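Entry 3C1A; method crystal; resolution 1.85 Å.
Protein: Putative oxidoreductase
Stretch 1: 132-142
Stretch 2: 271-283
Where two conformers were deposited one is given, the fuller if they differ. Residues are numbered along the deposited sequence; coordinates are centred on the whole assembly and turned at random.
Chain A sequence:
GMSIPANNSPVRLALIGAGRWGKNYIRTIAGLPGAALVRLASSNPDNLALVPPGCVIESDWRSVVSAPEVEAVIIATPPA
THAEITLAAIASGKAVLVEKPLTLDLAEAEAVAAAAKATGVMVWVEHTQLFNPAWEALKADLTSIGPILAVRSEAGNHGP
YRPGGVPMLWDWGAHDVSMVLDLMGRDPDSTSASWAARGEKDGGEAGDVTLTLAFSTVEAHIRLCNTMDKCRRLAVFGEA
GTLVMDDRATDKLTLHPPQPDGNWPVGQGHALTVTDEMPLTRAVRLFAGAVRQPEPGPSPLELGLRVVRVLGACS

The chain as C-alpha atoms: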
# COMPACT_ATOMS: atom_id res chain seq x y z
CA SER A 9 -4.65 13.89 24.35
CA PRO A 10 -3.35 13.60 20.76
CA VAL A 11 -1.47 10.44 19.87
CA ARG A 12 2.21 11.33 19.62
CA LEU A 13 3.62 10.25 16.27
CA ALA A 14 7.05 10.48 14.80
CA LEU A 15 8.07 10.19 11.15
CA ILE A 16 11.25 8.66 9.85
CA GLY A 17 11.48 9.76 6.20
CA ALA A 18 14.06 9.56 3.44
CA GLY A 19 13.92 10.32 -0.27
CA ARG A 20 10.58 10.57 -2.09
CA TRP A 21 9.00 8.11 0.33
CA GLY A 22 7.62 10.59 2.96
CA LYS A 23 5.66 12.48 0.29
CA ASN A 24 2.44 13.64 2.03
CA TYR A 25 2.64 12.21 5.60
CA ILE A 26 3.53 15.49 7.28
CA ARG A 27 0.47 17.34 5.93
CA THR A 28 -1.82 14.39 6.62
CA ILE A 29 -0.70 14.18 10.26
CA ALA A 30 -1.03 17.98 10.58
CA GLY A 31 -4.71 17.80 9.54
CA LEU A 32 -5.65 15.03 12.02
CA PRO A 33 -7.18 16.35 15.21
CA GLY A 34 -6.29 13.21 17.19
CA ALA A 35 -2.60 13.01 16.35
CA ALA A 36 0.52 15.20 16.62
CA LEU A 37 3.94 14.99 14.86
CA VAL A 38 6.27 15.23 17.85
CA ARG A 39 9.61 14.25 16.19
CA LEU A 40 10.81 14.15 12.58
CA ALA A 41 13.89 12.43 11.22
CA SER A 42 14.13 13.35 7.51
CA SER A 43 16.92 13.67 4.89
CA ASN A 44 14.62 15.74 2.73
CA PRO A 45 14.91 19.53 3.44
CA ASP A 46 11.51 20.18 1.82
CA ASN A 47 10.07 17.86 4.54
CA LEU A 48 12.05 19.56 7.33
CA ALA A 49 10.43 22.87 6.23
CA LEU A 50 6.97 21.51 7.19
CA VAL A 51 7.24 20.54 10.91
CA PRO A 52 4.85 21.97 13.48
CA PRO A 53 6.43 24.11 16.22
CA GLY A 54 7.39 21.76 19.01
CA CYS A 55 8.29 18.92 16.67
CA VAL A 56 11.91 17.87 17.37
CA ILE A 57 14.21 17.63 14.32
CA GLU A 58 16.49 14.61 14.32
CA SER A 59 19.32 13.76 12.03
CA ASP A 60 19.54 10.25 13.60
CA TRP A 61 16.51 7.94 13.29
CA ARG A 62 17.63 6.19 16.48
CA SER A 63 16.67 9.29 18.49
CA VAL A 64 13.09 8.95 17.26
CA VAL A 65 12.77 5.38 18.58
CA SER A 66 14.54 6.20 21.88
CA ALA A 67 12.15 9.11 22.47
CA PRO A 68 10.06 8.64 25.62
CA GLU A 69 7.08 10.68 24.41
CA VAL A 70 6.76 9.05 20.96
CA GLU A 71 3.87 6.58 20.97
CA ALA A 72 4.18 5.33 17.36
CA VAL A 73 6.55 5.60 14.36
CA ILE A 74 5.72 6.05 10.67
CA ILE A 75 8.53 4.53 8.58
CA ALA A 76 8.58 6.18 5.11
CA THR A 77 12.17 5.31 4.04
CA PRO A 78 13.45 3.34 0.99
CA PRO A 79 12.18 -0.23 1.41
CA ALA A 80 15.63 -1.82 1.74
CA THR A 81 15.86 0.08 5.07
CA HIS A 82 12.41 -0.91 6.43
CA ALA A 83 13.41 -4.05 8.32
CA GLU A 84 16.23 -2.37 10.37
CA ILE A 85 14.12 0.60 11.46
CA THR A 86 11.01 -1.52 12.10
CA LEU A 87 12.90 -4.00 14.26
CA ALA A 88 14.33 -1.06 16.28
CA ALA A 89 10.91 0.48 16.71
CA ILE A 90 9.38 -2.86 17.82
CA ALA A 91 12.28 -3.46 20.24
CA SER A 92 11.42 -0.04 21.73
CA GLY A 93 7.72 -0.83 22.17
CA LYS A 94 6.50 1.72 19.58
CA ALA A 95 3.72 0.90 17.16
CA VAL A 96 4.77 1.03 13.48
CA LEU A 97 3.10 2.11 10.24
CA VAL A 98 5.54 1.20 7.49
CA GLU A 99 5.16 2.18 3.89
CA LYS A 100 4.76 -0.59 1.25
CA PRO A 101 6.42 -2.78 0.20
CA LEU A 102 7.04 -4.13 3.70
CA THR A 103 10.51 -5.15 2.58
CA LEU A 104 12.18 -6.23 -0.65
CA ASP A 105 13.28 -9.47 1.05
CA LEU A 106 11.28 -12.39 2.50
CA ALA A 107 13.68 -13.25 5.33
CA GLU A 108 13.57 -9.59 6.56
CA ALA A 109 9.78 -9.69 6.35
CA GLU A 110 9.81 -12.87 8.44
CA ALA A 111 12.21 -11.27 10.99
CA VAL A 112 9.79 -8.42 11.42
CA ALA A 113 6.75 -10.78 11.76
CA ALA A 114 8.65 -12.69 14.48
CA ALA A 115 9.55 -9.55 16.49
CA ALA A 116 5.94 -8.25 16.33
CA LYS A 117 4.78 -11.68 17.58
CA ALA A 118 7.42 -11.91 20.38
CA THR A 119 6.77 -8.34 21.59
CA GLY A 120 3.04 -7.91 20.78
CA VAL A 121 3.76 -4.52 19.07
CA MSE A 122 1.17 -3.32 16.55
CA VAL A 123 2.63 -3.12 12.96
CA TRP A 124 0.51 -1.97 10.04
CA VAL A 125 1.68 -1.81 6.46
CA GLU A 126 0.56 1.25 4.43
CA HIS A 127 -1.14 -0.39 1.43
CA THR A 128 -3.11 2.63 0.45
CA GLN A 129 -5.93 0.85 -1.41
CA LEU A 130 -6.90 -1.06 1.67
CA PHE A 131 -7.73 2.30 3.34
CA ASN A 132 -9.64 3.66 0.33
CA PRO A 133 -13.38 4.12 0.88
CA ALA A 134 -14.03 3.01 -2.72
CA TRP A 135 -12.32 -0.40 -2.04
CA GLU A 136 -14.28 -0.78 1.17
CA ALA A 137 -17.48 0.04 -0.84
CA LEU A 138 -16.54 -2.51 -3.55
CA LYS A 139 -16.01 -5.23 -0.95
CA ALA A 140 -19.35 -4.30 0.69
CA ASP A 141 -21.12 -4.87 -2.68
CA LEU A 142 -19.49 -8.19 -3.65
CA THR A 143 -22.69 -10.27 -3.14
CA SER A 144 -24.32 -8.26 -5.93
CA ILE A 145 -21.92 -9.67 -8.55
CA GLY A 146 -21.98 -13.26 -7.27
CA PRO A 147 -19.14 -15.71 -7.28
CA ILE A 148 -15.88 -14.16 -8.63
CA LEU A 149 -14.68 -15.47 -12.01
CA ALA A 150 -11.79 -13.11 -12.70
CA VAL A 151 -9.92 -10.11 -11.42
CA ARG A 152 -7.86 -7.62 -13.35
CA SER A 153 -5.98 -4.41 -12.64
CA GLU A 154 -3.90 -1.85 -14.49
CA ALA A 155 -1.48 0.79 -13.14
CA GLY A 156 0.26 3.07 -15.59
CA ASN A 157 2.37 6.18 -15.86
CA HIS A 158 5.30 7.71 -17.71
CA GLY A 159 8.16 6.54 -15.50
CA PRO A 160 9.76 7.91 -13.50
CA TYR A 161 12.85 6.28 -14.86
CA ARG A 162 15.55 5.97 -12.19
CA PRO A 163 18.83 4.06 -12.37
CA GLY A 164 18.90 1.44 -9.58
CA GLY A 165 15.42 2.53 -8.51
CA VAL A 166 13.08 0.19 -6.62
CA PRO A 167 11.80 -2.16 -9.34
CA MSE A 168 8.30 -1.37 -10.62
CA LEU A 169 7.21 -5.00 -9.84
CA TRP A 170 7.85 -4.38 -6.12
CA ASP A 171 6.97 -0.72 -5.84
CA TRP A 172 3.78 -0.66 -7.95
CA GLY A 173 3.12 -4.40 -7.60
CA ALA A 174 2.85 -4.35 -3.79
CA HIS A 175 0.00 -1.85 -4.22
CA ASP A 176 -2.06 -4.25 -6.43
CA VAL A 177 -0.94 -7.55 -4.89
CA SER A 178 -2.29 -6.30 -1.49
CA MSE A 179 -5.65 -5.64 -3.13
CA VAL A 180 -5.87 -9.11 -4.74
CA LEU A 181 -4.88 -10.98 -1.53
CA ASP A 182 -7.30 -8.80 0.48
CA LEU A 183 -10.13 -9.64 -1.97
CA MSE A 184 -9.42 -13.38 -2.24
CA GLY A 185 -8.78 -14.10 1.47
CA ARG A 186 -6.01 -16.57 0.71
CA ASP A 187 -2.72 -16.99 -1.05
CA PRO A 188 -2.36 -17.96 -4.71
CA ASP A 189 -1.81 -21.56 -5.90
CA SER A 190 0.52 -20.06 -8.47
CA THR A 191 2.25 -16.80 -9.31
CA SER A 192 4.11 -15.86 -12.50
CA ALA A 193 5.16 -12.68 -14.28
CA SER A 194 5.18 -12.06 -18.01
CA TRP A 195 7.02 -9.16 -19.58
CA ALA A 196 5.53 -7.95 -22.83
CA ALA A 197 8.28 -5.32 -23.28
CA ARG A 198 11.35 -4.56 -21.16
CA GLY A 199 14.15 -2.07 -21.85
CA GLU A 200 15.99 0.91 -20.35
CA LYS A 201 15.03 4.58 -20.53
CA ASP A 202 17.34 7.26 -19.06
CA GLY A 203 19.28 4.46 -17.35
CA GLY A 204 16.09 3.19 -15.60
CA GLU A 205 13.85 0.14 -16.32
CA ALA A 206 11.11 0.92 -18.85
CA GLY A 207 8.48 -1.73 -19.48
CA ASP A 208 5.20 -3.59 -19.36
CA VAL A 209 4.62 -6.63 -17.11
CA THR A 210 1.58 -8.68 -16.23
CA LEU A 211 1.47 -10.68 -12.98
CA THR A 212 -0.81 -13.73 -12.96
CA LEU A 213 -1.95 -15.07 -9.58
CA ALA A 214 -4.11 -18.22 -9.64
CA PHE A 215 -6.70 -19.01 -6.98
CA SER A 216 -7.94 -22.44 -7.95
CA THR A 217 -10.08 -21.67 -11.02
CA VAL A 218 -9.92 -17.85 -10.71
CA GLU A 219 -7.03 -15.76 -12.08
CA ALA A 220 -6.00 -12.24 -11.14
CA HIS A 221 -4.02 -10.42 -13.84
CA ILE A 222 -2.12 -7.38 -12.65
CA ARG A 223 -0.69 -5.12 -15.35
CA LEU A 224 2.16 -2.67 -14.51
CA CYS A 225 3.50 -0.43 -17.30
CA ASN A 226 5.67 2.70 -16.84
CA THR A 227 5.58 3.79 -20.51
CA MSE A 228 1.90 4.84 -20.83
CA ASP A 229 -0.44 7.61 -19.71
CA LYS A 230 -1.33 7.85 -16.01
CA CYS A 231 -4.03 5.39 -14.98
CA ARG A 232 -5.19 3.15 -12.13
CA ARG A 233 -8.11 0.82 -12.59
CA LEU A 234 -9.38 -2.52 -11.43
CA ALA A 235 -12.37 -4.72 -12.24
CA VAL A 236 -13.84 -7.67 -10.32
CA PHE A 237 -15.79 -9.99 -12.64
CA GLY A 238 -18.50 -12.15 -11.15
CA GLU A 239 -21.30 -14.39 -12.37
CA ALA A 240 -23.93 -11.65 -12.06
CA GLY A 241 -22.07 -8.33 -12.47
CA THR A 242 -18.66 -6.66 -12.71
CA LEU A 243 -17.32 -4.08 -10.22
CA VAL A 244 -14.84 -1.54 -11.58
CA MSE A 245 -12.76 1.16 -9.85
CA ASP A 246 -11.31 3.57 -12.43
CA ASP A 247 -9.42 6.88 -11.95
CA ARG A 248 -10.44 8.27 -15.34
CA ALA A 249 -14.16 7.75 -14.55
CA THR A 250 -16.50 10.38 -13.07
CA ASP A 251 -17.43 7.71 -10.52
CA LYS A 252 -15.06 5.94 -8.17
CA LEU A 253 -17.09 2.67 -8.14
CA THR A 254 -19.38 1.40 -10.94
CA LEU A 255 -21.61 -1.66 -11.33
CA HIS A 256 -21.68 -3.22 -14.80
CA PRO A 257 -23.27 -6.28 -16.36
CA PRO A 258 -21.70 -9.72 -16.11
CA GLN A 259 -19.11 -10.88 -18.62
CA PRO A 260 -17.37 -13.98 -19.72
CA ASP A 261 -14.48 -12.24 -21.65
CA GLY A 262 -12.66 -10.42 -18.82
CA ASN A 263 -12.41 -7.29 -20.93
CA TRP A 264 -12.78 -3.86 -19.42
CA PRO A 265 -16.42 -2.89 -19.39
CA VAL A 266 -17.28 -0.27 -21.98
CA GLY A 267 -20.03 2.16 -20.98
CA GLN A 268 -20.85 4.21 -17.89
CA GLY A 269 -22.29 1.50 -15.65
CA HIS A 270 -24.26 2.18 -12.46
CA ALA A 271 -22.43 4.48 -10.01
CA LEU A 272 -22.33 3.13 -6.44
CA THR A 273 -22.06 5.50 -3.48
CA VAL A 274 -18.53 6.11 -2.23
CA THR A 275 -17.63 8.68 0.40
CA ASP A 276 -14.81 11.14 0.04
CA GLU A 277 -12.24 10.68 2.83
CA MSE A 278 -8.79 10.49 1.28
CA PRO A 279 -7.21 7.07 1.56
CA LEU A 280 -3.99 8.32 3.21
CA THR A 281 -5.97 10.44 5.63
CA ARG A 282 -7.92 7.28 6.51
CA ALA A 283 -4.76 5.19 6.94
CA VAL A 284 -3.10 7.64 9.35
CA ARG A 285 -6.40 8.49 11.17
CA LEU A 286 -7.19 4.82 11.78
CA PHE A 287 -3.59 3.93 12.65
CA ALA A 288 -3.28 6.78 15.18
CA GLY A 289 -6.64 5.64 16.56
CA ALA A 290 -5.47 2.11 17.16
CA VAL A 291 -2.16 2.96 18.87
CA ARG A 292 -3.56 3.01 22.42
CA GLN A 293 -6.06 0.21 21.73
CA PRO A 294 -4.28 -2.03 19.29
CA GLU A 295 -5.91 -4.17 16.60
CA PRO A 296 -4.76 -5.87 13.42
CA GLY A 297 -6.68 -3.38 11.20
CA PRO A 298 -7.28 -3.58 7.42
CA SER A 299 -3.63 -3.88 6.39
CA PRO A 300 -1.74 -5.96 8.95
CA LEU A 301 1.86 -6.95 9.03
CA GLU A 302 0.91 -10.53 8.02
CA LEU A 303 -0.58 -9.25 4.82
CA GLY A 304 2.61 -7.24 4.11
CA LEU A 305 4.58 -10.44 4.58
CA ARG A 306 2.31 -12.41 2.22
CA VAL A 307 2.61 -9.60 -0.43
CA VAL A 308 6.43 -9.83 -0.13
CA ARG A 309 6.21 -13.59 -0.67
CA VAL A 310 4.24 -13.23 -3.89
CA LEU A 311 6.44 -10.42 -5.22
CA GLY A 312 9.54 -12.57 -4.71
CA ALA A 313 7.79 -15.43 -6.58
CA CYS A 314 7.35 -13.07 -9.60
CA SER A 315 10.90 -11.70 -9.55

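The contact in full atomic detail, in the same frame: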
# COMPACT_ATOMS: atom_id res chain seq x y z
N ASN A 132 -8.87 2.83 1.25
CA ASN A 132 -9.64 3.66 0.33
C ASN A 132 -11.12 3.38 0.51
O ASN A 132 -11.55 2.23 0.41
CB ASN A 132 -9.19 3.32 -1.10
CG ASN A 132 -9.87 4.17 -2.15
OD1 ASN A 132 -10.81 4.91 -1.87
ND2 ASN A 132 -9.43 4.02 -3.40
N PRO A 133 -11.95 4.42 0.80
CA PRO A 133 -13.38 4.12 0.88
C PRO A 133 -14.04 3.45 -0.35
O PRO A 133 -15.01 2.75 -0.19
CB PRO A 133 -14.01 5.51 1.13
CG PRO A 133 -12.91 6.26 1.82
CD PRO A 133 -11.67 5.84 1.11
N ALA A 134 -13.50 3.66 -1.54
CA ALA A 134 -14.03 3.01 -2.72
C ALA A 134 -13.81 1.47 -2.68
O ALA A 134 -14.67 0.72 -3.12
CB ALA A 134 -13.40 3.62 -3.97
N TRP A 135 -12.67 1.02 -2.13
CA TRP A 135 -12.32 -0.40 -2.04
C TRP A 135 -13.21 -1.06 -0.99
O TRP A 135 -13.75 -2.15 -1.19
CB TRP A 135 -10.84 -0.58 -1.70
CG TRP A 135 -10.46 -2.01 -1.53
CD1 TRP A 135 -10.04 -2.61 -0.41
CD2 TRP A 135 -10.48 -3.02 -2.55
NE1 TRP A 135 -9.79 -3.94 -0.64
CE2 TRP A 135 -10.06 -4.21 -1.95
CE3 TRP A 135 -10.84 -3.03 -3.90
CZ2 TRP A 135 -10.01 -5.40 -2.65
CZ3 TRP A 135 -10.77 -4.20 -4.60
CH2 TRP A 135 -10.37 -5.37 -3.97
N GLU A 136 -13.37 -0.36 0.12
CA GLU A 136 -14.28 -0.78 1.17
C GLU A 136 -15.73 -0.91 0.64
O GLU A 136 -16.41 -1.89 0.94
CB GLU A 136 -14.18 0.19 2.35
CG GLU A 136 -12.78 0.17 3.02
CD GLU A 136 -12.55 1.32 3.99
OE1 GLU A 136 -13.54 1.98 4.38
OE2 GLU A 136 -11.38 1.58 4.35
N ALA A 137 -16.16 0.06 -0.17
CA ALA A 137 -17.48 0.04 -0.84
C ALA A 137 -17.62 -1.10 -1.87
O ALA A 137 -18.68 -1.71 -1.97
CB ALA A 137 -17.77 1.35 -1.50
N LEU A 138 -16.55 -1.39 -2.62
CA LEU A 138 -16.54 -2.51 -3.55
C LEU A 138 -16.67 -3.83 -2.80
O LEU A 138 -17.49 -4.69 -3.18
CB LEU A 138 -15.25 -2.53 -4.42
CG LEU A 138 -15.06 -3.64 -5.48
CD1 LEU A 138 -14.02 -3.21 -6.57
CD2 LEU A 138 -14.64 -4.99 -4.83
N LYS A 139 -15.87 -4.02 -1.75
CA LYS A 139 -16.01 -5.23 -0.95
C LYS A 139 -17.40 -5.37 -0.33
O LYS A 139 -17.94 -6.48 -0.29
CB LYS A 139 -14.92 -5.35 0.11
CG LYS A 139 -13.56 -5.51 -0.49
CD LYS A 139 -12.54 -5.96 0.54
CE LYS A 139 -12.26 -4.85 1.55
NZ LYS A 139 -11.21 -5.22 2.53
N ALA A 140 -18.00 -4.26 0.12
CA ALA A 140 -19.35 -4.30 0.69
C ALA A 140 -20.43 -4.75 -0.30
O ALA A 140 -21.50 -5.25 0.12
CB ALA A 140 -19.73 -2.93 1.28
N ASP A 141 -20.18 -4.54 -1.60
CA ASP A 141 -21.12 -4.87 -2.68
C ASP A 141 -20.79 -6.14 -3.47
O ASP A 141 -21.33 -6.37 -4.53
CB ASP A 141 -21.24 -3.70 -3.65
CG ASP A 141 -22.45 -2.83 -3.34
OD1 ASP A 141 -22.48 -2.23 -2.24
OD2 ASP A 141 -23.38 -2.77 -4.18
N LEU A 142 -19.93 -6.99 -2.93
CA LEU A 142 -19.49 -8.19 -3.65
C LEU A 142 -20.60 -9.22 -3.86
O LEU A 142 -20.61 -9.91 -4.87
CB LEU A 142 -18.27 -8.82 -2.94
CG LEU A 142 -16.86 -8.35 -3.33
CD1 LEU A 142 -15.85 -8.97 -2.41
CD2 LEU A 142 -16.52 -8.71 -4.77
N ALA A 271 -23.25 3.93 -11.09
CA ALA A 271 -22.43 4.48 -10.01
C ALA A 271 -22.93 4.05 -8.64
O ALA A 271 -24.10 4.24 -8.32
CB ALA A 271 -22.43 6.00 -10.08
N LEU A 272 -22.04 3.48 -7.83
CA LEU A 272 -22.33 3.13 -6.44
C LEU A 272 -21.79 4.22 -5.53
O LEU A 272 -20.79 4.85 -5.85
CB LEU A 272 -21.67 1.80 -6.07
CG LEU A 272 -22.05 0.58 -6.92
CD1 LEU A 272 -21.32 -0.64 -6.41
CD2 LEU A 272 -23.56 0.36 -6.88
N THR A 273 -22.45 4.44 -4.41
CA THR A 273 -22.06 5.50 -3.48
C THR A 273 -20.73 5.22 -2.78
O THR A 273 -20.53 4.16 -2.18
CB THR A 273 -23.14 5.75 -2.41
OG1 THR A 273 -24.38 6.08 -3.06
CG2 THR A 273 -22.72 6.90 -1.48
N VAL A 274 -19.82 6.17 -2.89
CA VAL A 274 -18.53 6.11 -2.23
C VAL A 274 -18.29 7.48 -1.59
O VAL A 274 -18.51 8.52 -2.21
CB VAL A 274 -17.40 5.78 -3.22
CG1 VAL A 274 -16.04 5.80 -2.51
CG2 VAL A 274 -17.64 4.41 -3.87
N THR A 275 -17.87 7.46 -0.34
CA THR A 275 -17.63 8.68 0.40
C THR A 275 -16.20 9.17 0.19
O THR A 275 -15.36 8.47 -0.39
CB THR A 275 -17.96 8.47 1.87
OG1 THR A 275 -17.18 7.39 2.39
CG2 THR A 275 -19.46 8.14 2.01
N ASP A 276 -15.93 10.40 0.62
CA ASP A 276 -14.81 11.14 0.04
C ASP A 276 -13.53 11.29 0.91
O ASP A 276 -12.63 12.00 0.52
CB ASP A 276 -15.33 12.49 -0.48
CG ASP A 276 -16.28 12.32 -1.69
OD1 ASP A 276 -15.78 12.05 -2.81
OD2 ASP A 276 -17.51 12.45 -1.51
N GLU A 277 -13.46 10.61 2.05
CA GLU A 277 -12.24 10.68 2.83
C GLU A 277 -11.09 10.19 1.97
O GLU A 277 -11.20 9.20 1.26
CB GLU A 277 -12.32 9.88 4.13
CG GLU A 277 -11.06 10.00 4.98
CD GLU A 277 -11.17 9.34 6.34
OE1 GLU A 277 -11.96 8.40 6.49
OE2 GLU A 277 -10.46 9.76 7.27
N MSE A 278 -9.97 10.92 2.01
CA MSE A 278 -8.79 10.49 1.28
C MSE A 278 -8.16 9.23 1.87
O MSE A 278 -8.07 9.07 3.07
CB MSE A 278 -7.77 11.61 1.18
CG MSE A 278 -7.96 12.33 -0.13
SE MSE A 278 -6.36 13.24 -0.43
CE MSE A 278 -6.59 14.42 0.76
N PRO A 279 -7.78 8.29 1.00
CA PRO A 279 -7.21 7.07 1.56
C PRO A 279 -6.09 7.28 2.58
O PRO A 279 -6.11 6.65 3.64
CB PRO A 279 -6.70 6.31 0.33
CG PRO A 279 -7.60 6.79 -0.78
CD PRO A 279 -7.90 8.22 -0.46
N LEU A 280 -5.10 8.13 2.28
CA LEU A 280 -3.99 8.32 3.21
C LEU A 280 -4.45 8.96 4.51
O LEU A 280 -3.92 8.67 5.58
CB LEU A 280 -2.86 9.13 2.58
CG LEU A 280 -1.61 9.39 3.41
CD1 LEU A 280 -0.98 8.08 3.79
CD2 LEU A 280 -0.64 10.27 2.62
N THR A 281 -5.41 9.87 4.43
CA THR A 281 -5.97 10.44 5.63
C THR A 281 -6.60 9.33 6.47
O THR A 281 -6.35 9.26 7.68
CB THR A 281 -6.97 11.55 5.31
OG1 THR A 281 -6.30 12.60 4.58
CG2 THR A 281 -7.57 12.09 6.58
N ARG A 282 -7.34 8.43 5.83
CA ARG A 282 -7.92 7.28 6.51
C ARG A 282 -6.92 6.37 7.15
O ARG A 282 -7.12 5.97 8.29
CB ARG A 282 -8.75 6.46 5.53
CG ARG A 282 -9.63 5.40 6.18
CD ARG A 282 -10.77 5.05 5.25
NE ARG A 282 -11.53 3.93 5.76
CZ ARG A 282 -12.68 4.05 6.41
NH1 ARG A 282 -13.23 5.24 6.63
NH2 ARG A 282 -13.28 2.95 6.84
N ALA A 283 -5.85 6.04 6.42
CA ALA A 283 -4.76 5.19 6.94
C ALA A 283 -4.14 5.73 8.24
O ALA A 283 -4.02 4.99 9.23
CB ALA A 283 -3.68 5.03 5.87

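Residues 271-283 run as an extended segment and then a helical turn past the helix of stretch 1, and the two stretches together bury 530 Å². Ala271 lies out of reach, so the contact begins at Leu272, whose CA-to-CB bond points toward stretch 1 and whose CD1 lies 3.7 Å from Asp141 OD2, a packing contact. Thr273 contributes mainly backbone: its O is 4.0 Å from Ala137 CB, while its CA-to-CB bond points sideways.

Val274 is the apolar centre. With chi1 in t, its methyls lie against the helix: CG1 is 3.7 Å from Ala134 CB and 4.2 Å from Pro133 CB, and CG2 is 3.9 Å from Ala137 CB. The valine comes close to the helix backbone, with Val274 CG1 3.4 Å from Ala134 CA.

Beyond Val274 the chain skirts Pro133, the residue of stretch 1 most covered by this contact. Thr275 O sits 3.6 Å from Pro133 CB, and Thr275 OG1 is 3.9 Å from the same CB. The CA-to-CB bond of Asp276 points away, and the residue makes no contact. Glu277 O then approaches Pro133 CD at 3.4 Å, so the proline ring packs against backbone carbonyls as well as side chains. Glu277 OE1 accepts a weak hydrogen bond of 3.4 Å from Arg282 NH1, part of a salt bridge within stretch 2; the carboxylate is also bonded elsewhere in the structure.

Met278, a selenomethionine at the N-cap position, has its CA-to-CB bond pointing away from stretch 1. Pro279 opens the second helix and meets the residue that precedes the first: its CG lies 3.7 Å from Asn132 CG, and the CA atoms of Asn132 and Pro279 are 4.4 Å apart. Asn132 keeps its capping role beside this contact, OD1 accepting from Ala134 N at 3.0 Å. Leu280 and Thr281 are out of reach.

One helical turn after Met278, whose O accepts from Arg282 N at 2.9 Å, Arg282 supplies the polar anchor. Its side chain is extended through chi1, chi2 and chi3, all t, and carries the guanidinium to Glu136. Arg282 NE donates to Glu136 OE2 at 2.7 Å, with an N-H...acceptor angle of 137°, and Arg282 NH2 lies 2.7 Å from Glu136 OE1 in the same salt bridge. Because NH1 turns to Glu277, the guanidinium joins carboxylates from both stretches. The aliphatic part of the Arg282 side chain also passes Pro133, with Arg282 CD 4.2 Å from Pro133 CG. Ala283 makes no contact.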